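Side-chain contacts in sorting nexin-21 (Mus musculus, PDB 4YMR), which binds membranes enriched in phosphatidylinositol 3-phosphate and phosphatidylinositol 4,5-bisphosphate and may act in intracellular trafficking: residues P50-L55 against I139-D144; H90-P95 against K135-K140; A120-E123 against S128-P131. All coordinates share one frame; numbering follows the deposited sequence.

In the fold
The chain is the C-terminal PXB/TPR domain of the protein, crystallised as a domain-swapped dimer; the lipid-binding PX domain lies outside it. Interactions 1 and 2 share I139 and K140, with centres 12 Å apart: helix 134-140 packs on residues 90-95, and the tail beyond it turns to the start of helix 52-66. Both also meet the second subunit. Interaction 3 occurs in the connection between helices 112-122 and 134-140, its centre 14 Å from that of interaction 2, and the two touch through L93 CD2 and L121 CD2 (3.8 Å) and A94 CB and P131 CB (4.0 Å). Interactions 1 and 3 are separate, about 10 Å apart at their nearest atoms.

Interaction 1: P50-L55 against I139-D144; sequences PDRPLL and IKEVLD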
loop_
_atom_site.group_PDB
_atom_site.type_symbol
_atom_site.label_atom_id
_atom_site.label_comp_id
_atom_site.label_asym_id
_atom_site.label_seq_id
_atom_site.Cartn_x
_atom_site.Cartn_y
_atom_site.Cartn_z
ATOM N N PRO A 50 3.459 -2.201 -0.659
ATOM C CA PRO A 50 4.524 -1.292 -0.180
ATOM C C PRO A 50 4.151 0.015 0.568
ATOM O O PRO A 50 4.864 0.994 0.410
ATOM C CB PRO A 50 5.256 -0.928 -1.473
ATOM C CG PRO A 50 4.180 -0.944 -2.508
ATOM C CD PRO A 50 3.156 -1.978 -2.085
ATOM N N ASP A 51 3.090 0.032 1.362
ATOM C CA ASP A 51 2.858 1.132 2.285
ATOM C C ASP A 51 3.302 0.690 3.679
ATOM O O ASP A 51 3.693 1.509 4.511
ATOM C CB ASP A 51 1.374 1.526 2.310
ATOM C CG ASP A 51 0.842 1.922 0.941
ATOM O OD1 ASP A 51 1.640 1.960 -0.014
ATOM O OD2 ASP A 51 -0.374 2.199 0.832
ATOM N N ARG A 52 3.214 -0.618 3.915
ATOM C CA ARG A 52 3.671 -1.228 5.153
ATOM C C ARG A 52 5.203 -1.253 5.279
ATOM O O ARG A 52 5.737 -0.972 6.364
ATOM C CB ARG A 52 3.088 -2.634 5.329
ATOM C CG ARG A 52 2.017 -2.705 6.384
ATOM C CD ARG A 52 1.635 -4.141 6.701
ATOM N NE ARG A 52 0.715 -4.707 5.716
ATOM C CZ ARG A 52 -0.607 -4.562 5.755
ATOM N NH1 ARG A 52 -1.171 -3.859 6.728
ATOM N NH2 ARG A 52 -1.368 -5.113 4.816
ATOM N N PRO A 53 5.919 -1.610 4.185
ATOM C CA PRO A 53 7.376 -1.461 4.248
ATOM C C PRO A 53 7.785 -0.012 4.485
ATOM O O PRO A 53 8.595 0.257 5.357
ATOM C CB PRO A 53 7.831 -1.945 2.870
ATOM C CG PRO A 53 6.808 -2.919 2.492
ATOM C CD PRO A 53 5.519 -2.342 2.971
ATOM N N LEU A 54 7.194 0.905 3.733
ATOM C CA LEU A 54 7.457 2.321 3.888
ATOM C C LEU A 54 7.153 2.839 5.292
ATOM O O LEU A 54 7.912 3.645 5.831
ATOM C CB LEU A 54 6.703 3.117 2.815
ATOM C CG LEU A 54 7.281 2.910 1.410
ATOM C CD1 LEU A 54 6.430 3.641 0.384
ATOM C CD2 LEU A 54 8.713 3.415 1.355
ATOM N N LEU A 55 6.051 2.374 5.881
ATOM C CA LEU A 55 5.713 2.747 7.253
ATOM C C LEU A 55 6.775 2.237 8.236
ATOM O O LEU A 55 7.163 2.930 9.179
ATOM C CB LEU A 55 4.341 2.207 7.657
ATOM C CG LEU A 55 3.899 2.717 9.030
ATOM C CD1 LEU A 55 3.135 4.017 8.865
ATOM C CD2 LEU A 55 3.064 1.700 9.756
ATOM N N ILE A 139 -8.179 -14.301 -0.131
ATOM C CA ILE A 139 -8.009 -15.269 0.959
ATOM C C ILE A 139 -6.603 -15.279 1.594
ATOM O O ILE A 139 -6.460 -15.519 2.794
ATOM C CB ILE A 139 -8.420 -16.702 0.528
ATOM C CG1 ILE A 139 -7.504 -17.215 -0.586
ATOM C CG2 ILE A 139 -9.895 -16.744 0.099
ATOM C CD1 ILE A 139 -6.490 -18.237 -0.130
ATOM N N LYS A 140 -5.570 -15.016 0.797
ATOM C CA LYS A 140 -4.192 -15.053 1.295
ATOM C C LYS A 140 -3.827 -13.841 2.138
ATOM O O LYS A 140 -2.854 -13.873 2.890
ATOM C CB LYS A 140 -3.190 -15.220 0.148
ATOM C CG LYS A 140 -2.773 -16.671 -0.070
ATOM C CD LYS A 140 -2.153 -16.909 -1.436
ATOM C CE LYS A 140 -2.422 -18.338 -1.885
ATOM N NZ LYS A 140 -1.829 -18.670 -3.210
ATOM N N GLU A 141 -4.606 -12.773 2.004
ATOM C CA GLU A 141 -4.401 -11.578 2.808
ATOM C C GLU A 141 -4.654 -11.863 4.290
ATOM O O GLU A 141 -5.710 -12.393 4.658
ATOM C CB GLU A 141 -5.333 -10.472 2.336
ATOM C CG GLU A 141 -5.240 -9.217 3.174
ATOM C CD GLU A 141 -4.027 -8.390 2.835
ATOM O OE1 GLU A 141 -3.609 -8.406 1.661
ATOM O OE2 GLU A 141 -3.487 -7.727 3.742
ATOM N N VAL A 142 -3.687 -11.518 5.137
ATOM C CA VAL A 142 -3.838 -11.695 6.576
ATOM C C VAL A 142 -4.449 -10.447 7.210
ATOM O O VAL A 142 -3.965 -9.335 6.992
ATOM C CB VAL A 142 -2.485 -11.994 7.262
ATOM C CG1 VAL A 142 -2.722 -12.548 8.664
ATOM C CG2 VAL A 142 -1.657 -12.967 6.438
ATOM N N LEU A 143 -5.511 -10.637 7.993
ATOM C CA LEU A 143 -6.160 -9.530 8.705
ATOM C C LEU A 143 -5.809 -9.591 10.206
ATOM O O LEU A 143 -6.552 -10.123 11.026
ATOM C CB LEU A 143 -7.666 -9.523 8.427
ATOM C CG LEU A 143 -7.941 -9.365 6.925
ATOM C CD1 LEU A 143 -9.383 -9.695 6.501
ATOM C CD2 LEU A 143 -7.556 -7.963 6.473
ATOM N N ASP A 144 -4.674 -8.978 10.536
ATOM C CA ASP A 144 -3.762 -9.449 11.589
ATOM C C ASP A 144 -4.160 -9.229 13.056
ATOM O O ASP A 144 -4.829 -8.255 13.406
ATOM C CB ASP A 144 -2.339 -8.912 11.325
ATOM C CG ASP A 144 -1.315 -10.032 11.176
ATOM O OD1 ASP A 144 -1.592 -11.149 11.675
ATOM O OD2 ASP A 144 -0.238 -9.806 10.572
#
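R52 and E141 form a single salt bridge between segments far apart in sequence in the all-helical PXB/TPR domain, tying the first turn of helix 52-66 to the C-terminal tail that follows helix 134-140. One ion pair makes the contact; hydrogen bonds and packing surround it.

The ionic interaction is the whole of the direct contact. R52 NH2 stands 3.5 Å from E141 OE2, and no hydrogen bond accompanies the pair. The guanidinium and carboxylate planes are 44° apart, and the carboxylate oxygen approaches the guanidinium obliquely. The two side chains reach from opposite directions, so that the CA atoms of R52 and E141 stay 13.3 Å apart. E141 is the first residue to leave helical geometry after helix 134-140; its CG is anti to the backbone N (chi1 177°), and a bend at chi2 turns the carboxylate toward the arginine. R52 bends at chi3 (-80°), which sets the direction of its guanidinium. Only 43 Å² of surface is buried in total, as expected of ends that meet while their backbones stay apart.

Hydrogen bonds flank the ion pair and do not cross it: L55 N donates to D51 O at 2.9 Å, and the backbone O of E141 accepts from the side-chain NE2 of Q19 of the second subunit.

Van der Waals packing comes from surrounding parts of the fold. The R52 side chain rests on L12 and L15 of helix 12-24 and has Q41 of helix 27-43 as a neighbour, while E141 packs against L55 of the second subunit.

The pairing is monodentate: E141 OE1 is 5.1 Å from R52 NH2, and R52 NH1 is 5.4 Å from E141 OE2.

Interaction 2: H90-P95 against K135-K140; sequences HPFLAP and KELLIK
L137 packs against P91, F92 and P95, so that the short helix 134-140 lies against the turn leading into helix 93-106 of the all-helical PXB/TPR domain. The tight part is built round this one leucine, which loses 86 Å² of the 170 Å² buried. L137 CD2 meets both prolines, 3.7 Å from P95 CG and 4.0 Å from P91 CB. L137 and F92 run antiparallel alongside each other, with CD2 over the outer part of one ring face, 4.1 Å from its plane, and L137 CB comes within 3.8 Å of F92 CE1. No hydrogen bond crosses the contact. L134, one turn earlier on the same helix, also touches F92 and P95, and A58 of the second subunit packs on F92.

The loose side is the outer flank of helix 134-140. I139 and K140 are exposed and do not meet residues 90-95; there K140 NZ makes a long, weak salt bridge to E136 OE2, one turn back. K135 also takes no part in this contact, but its NZ is held by a salt bridge to E66 and a hydrogen bond to Y27 OH, both of the second subunit.

The turn carrying F92 is held by a capping bond. The imidazole of H90, with CG anti to its own N (chi1 -168°), accepts through ND1 from F92 N at 3.2 Å with an N-H...acceptor angle of 161°, the donor lying 7° out of the ring plane. Its other nitrogen, NE2, is hydrogen-bonded to D51 OD1 of the second subunit.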
loop_
_atom_site.group_PDB
_atom_site.type_symbol
_atom_site.label_atom_id
_atom_site.label_comp_id
_atom_site.label_asym_id
_atom_site.label_seq_id
_atom_site.Cartn_x
_atom_site.Cartn_y
_atom_site.Cartn_z
ATOM N N HIS A 90 1.802 -2.537 -7.371
ATOM C CA HIS A 90 0.776 -2.821 -6.346
ATOM C C HIS A 90 0.102 -4.152 -6.695
ATOM O O HIS A 90 -0.413 -4.329 -7.809
ATOM C CB HIS A 90 -0.264 -1.698 -6.157
ATOM C CG HIS A 90 -1.125 -1.849 -4.932
ATOM N ND1 HIS A 90 -1.855 -2.986 -4.655
ATOM C CD2 HIS A 90 -1.389 -0.979 -3.927
ATOM C CE1 HIS A 90 -2.510 -2.822 -3.519
ATOM N NE2 HIS A 90 -2.255 -1.614 -3.062
ATOM N N PRO A 91 0.115 -5.095 -5.736
ATOM C CA PRO A 91 -0.313 -6.476 -5.966
ATOM C C PRO A 91 -1.702 -6.559 -6.572
ATOM O O PRO A 91 -1.894 -7.413 -7.415
ATOM C CB PRO A 91 -0.285 -7.105 -4.560
ATOM C CG PRO A 91 -0.221 -5.947 -3.606
ATOM C CD PRO A 91 0.527 -4.880 -4.336
ATOM N N PHE A 92 -2.617 -5.675 -6.181
ATOM C CA PHE A 92 -3.990 -5.705 -6.683
ATOM C C PHE A 92 -4.205 -5.188 -8.117
ATOM O O PHE A 92 -5.315 -5.269 -8.626
ATOM C CB PHE A 92 -4.920 -4.967 -5.724
ATOM C CG PHE A 92 -5.556 -5.860 -4.707
ATOM C CD1 PHE A 92 -6.255 -6.991 -5.107
ATOM C CD2 PHE A 92 -5.438 -5.588 -3.351
ATOM C CE1 PHE A 92 -6.845 -7.828 -4.176
ATOM C CE2 PHE A 92 -6.021 -6.418 -2.407
ATOM C CZ PHE A 92 -6.726 -7.542 -2.820
ATOM N N LEU A 93 -3.171 -4.670 -8.773
ATOM C CA LEU A 93 -3.356 -4.118 -10.115
ATOM C C LEU A 93 -3.541 -5.207 -11.173
ATOM O O LEU A 93 -4.419 -5.115 -12.049
ATOM C CB LEU A 93 -2.227 -3.143 -10.497
ATOM C CG LEU A 93 -2.291 -2.712 -11.970
ATOM C CD1 LEU A 93 -3.546 -1.871 -12.248
ATOM C CD2 LEU A 93 -1.039 -1.982 -12.447
ATOM N N ALA A 94 -2.712 -6.238 -11.096
ATOM C CA ALA A 94 -2.854 -7.370 -12.010
ATOM C C ALA A 94 -4.181 -8.145 -11.827
ATOM O O ALA A 94 -4.830 -8.461 -12.811
ATOM C CB ALA A 94 -1.634 -8.304 -11.948
ATOM N N PRO A 95 -4.583 -8.456 -10.572
ATOM C CA PRO A 95 -5.848 -9.164 -10.333
ATOM C C PRO A 95 -7.082 -8.399 -10.800
ATOM O O PRO A 95 -8.053 -9.015 -11.261
ATOM C CB PRO A 95 -5.877 -9.319 -8.811
ATOM C CG PRO A 95 -4.472 -9.302 -8.404
ATOM C CD PRO A 95 -3.773 -8.399 -9.343
ATOM N N LYS A 135 -9.661 -13.429 -6.077
ATOM C CA LYS A 135 -10.002 -14.397 -5.042
ATOM C C LYS A 135 -8.768 -14.948 -4.311
ATOM O O LYS A 135 -8.788 -15.103 -3.086
ATOM C CB LYS A 135 -10.810 -15.532 -5.669
ATOM C CG LYS A 135 -11.659 -16.345 -4.699
ATOM C CD LYS A 135 -12.821 -17.006 -5.449
ATOM C CE LYS A 135 -13.720 -17.790 -4.512
ATOM N NZ LYS A 135 -14.635 -18.705 -5.260
ATOM N N GLU A 136 -7.707 -15.249 -5.063
ATOM C CA GLU A 136 -6.440 -15.708 -4.481
ATOM C C GLU A 136 -5.906 -14.713 -3.451
ATOM O O GLU A 136 -5.612 -15.077 -2.313
ATOM C CB GLU A 136 -5.379 -15.942 -5.565
ATOM C CG GLU A 136 -3.988 -16.287 -5.010
ATOM C CD GLU A 136 -2.935 -16.525 -6.102
ATOM O OE1 GLU A 136 -3.317 -16.623 -7.291
ATOM O OE2 GLU A 136 -1.727 -16.609 -5.772
ATOM N N LEU A 137 -5.784 -13.457 -3.861
ATOM C CA LEU A 137 -5.254 -12.416 -2.985
ATOM C C LEU A 137 -6.213 -12.115 -1.845
ATOM O O LEU A 137 -5.791 -11.787 -0.739
ATOM C CB LEU A 137 -4.940 -11.149 -3.775
ATOM C CG LEU A 137 -3.483 -11.059 -4.229
ATOM C CD1 LEU A 137 -3.137 -12.224 -5.109
ATOM C CD2 LEU A 137 -3.224 -9.755 -4.957
ATOM N N LEU A 138 -7.505 -12.253 -2.119
ATOM C CA LEU A 138 -8.523 -12.086 -1.096
ATOM C C LEU A 138 -8.290 -12.997 0.108
ATOM O O LEU A 138 -8.192 -12.522 1.235
ATOM C CB LEU A 138 -9.910 -12.326 -1.675
ATOM C CG LEU A 138 -11.051 -11.755 -0.840
ATOM C CD1 LEU A 138 -10.768 -10.277 -0.508
ATOM C CD2 LEU A 138 -12.364 -11.906 -1.591
ATOM N N ILE A 139 -8.179 -14.301 -0.131
ATOM C CA ILE A 139 -8.009 -15.269 0.959
ATOM C C ILE A 139 -6.603 -15.279 1.594
ATOM O O ILE A 139 -6.460 -15.519 2.794
ATOM C CB ILE A 139 -8.420 -16.702 0.528
ATOM C CG1 ILE A 139 -7.504 -17.215 -0.586
ATOM C CG2 ILE A 139 -9.895 -16.744 0.099
ATOM C CD1 ILE A 139 -6.490 -18.237 -0.130
ATOM N N LYS A 140 -5.570 -15.016 0.797
ATOM C CA LYS A 140 -4.192 -15.053 1.295
ATOM C C LYS A 140 -3.827 -13.841 2.138
ATOM O O LYS A 140 -2.854 -13.873 2.890
ATOM C CB LYS A 140 -3.190 -15.220 0.148
ATOM C CG LYS A 140 -2.773 -16.671 -0.070
ATOM C CD LYS A 140 -2.153 -16.909 -1.436
ATOM C CE LYS A 140 -2.422 -18.338 -1.885
ATOM N NZ LYS A 140 -1.829 -18.670 -3.210
#

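Interaction 3: A120-E123 against S128-P131; sequences ALQE and STPP
Q122 reaches across to T129 and to the backbone of S128, in the loop joining helices 112-122 and 134-140 of the all-helical PXB/TPR domain; after helix 112-122 the chain doubles back past the end of that helix before helix 134-140 begins. The sequence separation is short, and the CA atoms of Q122 and T129 come within 6.3 Å.

Q122 carries most of the contact, burying 79 Å² of the total 136 Å². With CG beside the backbone N (chi1 -68°) and anti to the carbonyl carbon, and the chain extended beyond it, the side chain runs out toward the loop. Its NE2 donates to S128 O in a weak hydrogen bond, 3.4 Å long and bent to 136° at the hydrogen.

T129, with 32 Å² covered, lies roughly perpendicular to Q122. Its OG1 sits above the amide, 3.4 Å from Q122 CD and 3.6 Å from Q122 OE1. This is packing of a hydroxyl over the amide face, not a hydrogen bond.

Replacing Q122 with an alanine would probably cost S128 O its weak amide donor and open a gap beneath T129 OG1, leaving this turn of the loop less firmly tied to the helix end.

Within the loop, S128 OG donates to P130 O at 3.0 Å, a link to be read with caution because the phi of P130 is near zero, a value a proline ring hardly allows. P131 packs on A94 and E98 of helix 93-106, and its CD lies 3.8 Å from Q122 NE2.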
loop_
_atom_site.group_PDB
_atom_site.type_symbol
_atom_site.label_atom_id
_atom_site.label_comp_id
_atom_site.label_asym_id
_atom_site.label_seq_id
_atom_site.Cartn_x
_atom_site.Cartn_y
_atom_site.Cartn_z
ATOM N N ALA A 120 1.672 -5.799 -20.786
ATOM C CA ALA A 120 2.862 -4.972 -20.697
ATOM C C ALA A 120 3.503 -5.209 -19.348
ATOM O O ALA A 120 4.729 -5.180 -19.221
ATOM C CB ALA A 120 2.513 -3.506 -20.874
ATOM N N LEU A 121 2.664 -5.449 -18.344
ATOM C CA LEU A 121 3.123 -5.892 -17.027
ATOM C C LEU A 121 3.734 -7.289 -17.119
ATOM O O LEU A 121 4.574 -7.671 -16.299
ATOM C CB LEU A 121 1.957 -5.922 -16.037
ATOM C CG LEU A 121 1.668 -4.713 -15.153
ATOM C CD1 LEU A 121 1.432 -3.480 -15.993
ATOM C CD2 LEU A 121 0.459 -4.999 -14.284
ATOM N N GLN A 122 3.294 -8.053 -18.115
ATOM C CA GLN A 122 3.813 -9.394 -18.350
ATOM C C GLN A 122 5.069 -9.363 -19.243
ATOM O O GLN A 122 6.055 -10.035 -18.945
ATOM C CB GLN A 122 2.711 -10.312 -18.915
ATOM C CG GLN A 122 1.577 -10.635 -17.923
ATOM C CD GLN A 122 0.339 -11.257 -18.597
ATOM O OE1 GLN A 122 0.224 -11.282 -19.822
ATOM N NE2 GLN A 122 -0.584 -11.758 -17.786
ATOM N N GLU A 123 5.035 -8.559 -20.308
ATOM C CA GLU A 123 6.166 -8.389 -21.227
ATOM C C GLU A 123 7.342 -7.624 -20.632
ATOM O O GLU A 123 8.358 -7.411 -21.302
ATOM C CB GLU A 123 5.727 -7.666 -22.502
ATOM C CG GLU A 123 5.255 -8.575 -23.603
ATOM C CD GLU A 123 5.701 -8.095 -24.969
ATOM O OE1 GLU A 123 4.871 -7.509 -25.694
ATOM O OE2 GLU A 123 6.884 -8.302 -25.314
ATOM N N SER A 128 2.847 -12.471 -13.166
ATOM C CA SER A 128 2.874 -13.743 -13.882
ATOM C C SER A 128 1.890 -13.779 -15.044
ATOM O O SER A 128 0.836 -13.149 -14.977
ATOM C CB SER A 128 2.566 -14.890 -12.915
ATOM O OG SER A 128 1.498 -14.565 -12.049
ATOM N N THR A 129 2.215 -14.492 -16.119
ATOM C CA THR A 129 1.138 -14.923 -17.005
ATOM C C THR A 129 0.434 -16.035 -16.200
ATOM O O THR A 129 1.040 -16.592 -15.281
ATOM C CB THR A 129 1.620 -15.248 -18.445
ATOM O OG1 THR A 129 2.269 -14.081 -18.969
ATOM C CG2 THR A 129 0.440 -15.546 -19.358
ATOM N N PRO A 130 -0.807 -16.387 -16.558
ATOM C CA PRO A 130 -1.902 -16.126 -15.612
ATOM C C PRO A 130 -1.454 -15.355 -14.353
ATOM O O PRO A 130 -0.713 -15.868 -13.518
ATOM C CB PRO A 130 -2.432 -17.520 -15.305
ATOM C CG PRO A 130 -2.252 -18.250 -16.590
ATOM C CD PRO A 130 -0.944 -17.725 -17.166
ATOM N N PRO A 131 -1.913 -14.104 -14.224
ATOM C CA PRO A 131 -1.679 -13.265 -13.040
ATOM C C PRO A 131 -2.424 -13.855 -11.850
ATOM O O PRO A 131 -3.319 -14.666 -12.064
ATOM C CB PRO A 131 -2.288 -11.919 -13.440
ATOM C CG PRO A 131 -3.298 -12.248 -14.506
ATOM C CD PRO A 131 -2.768 -13.449 -15.227
#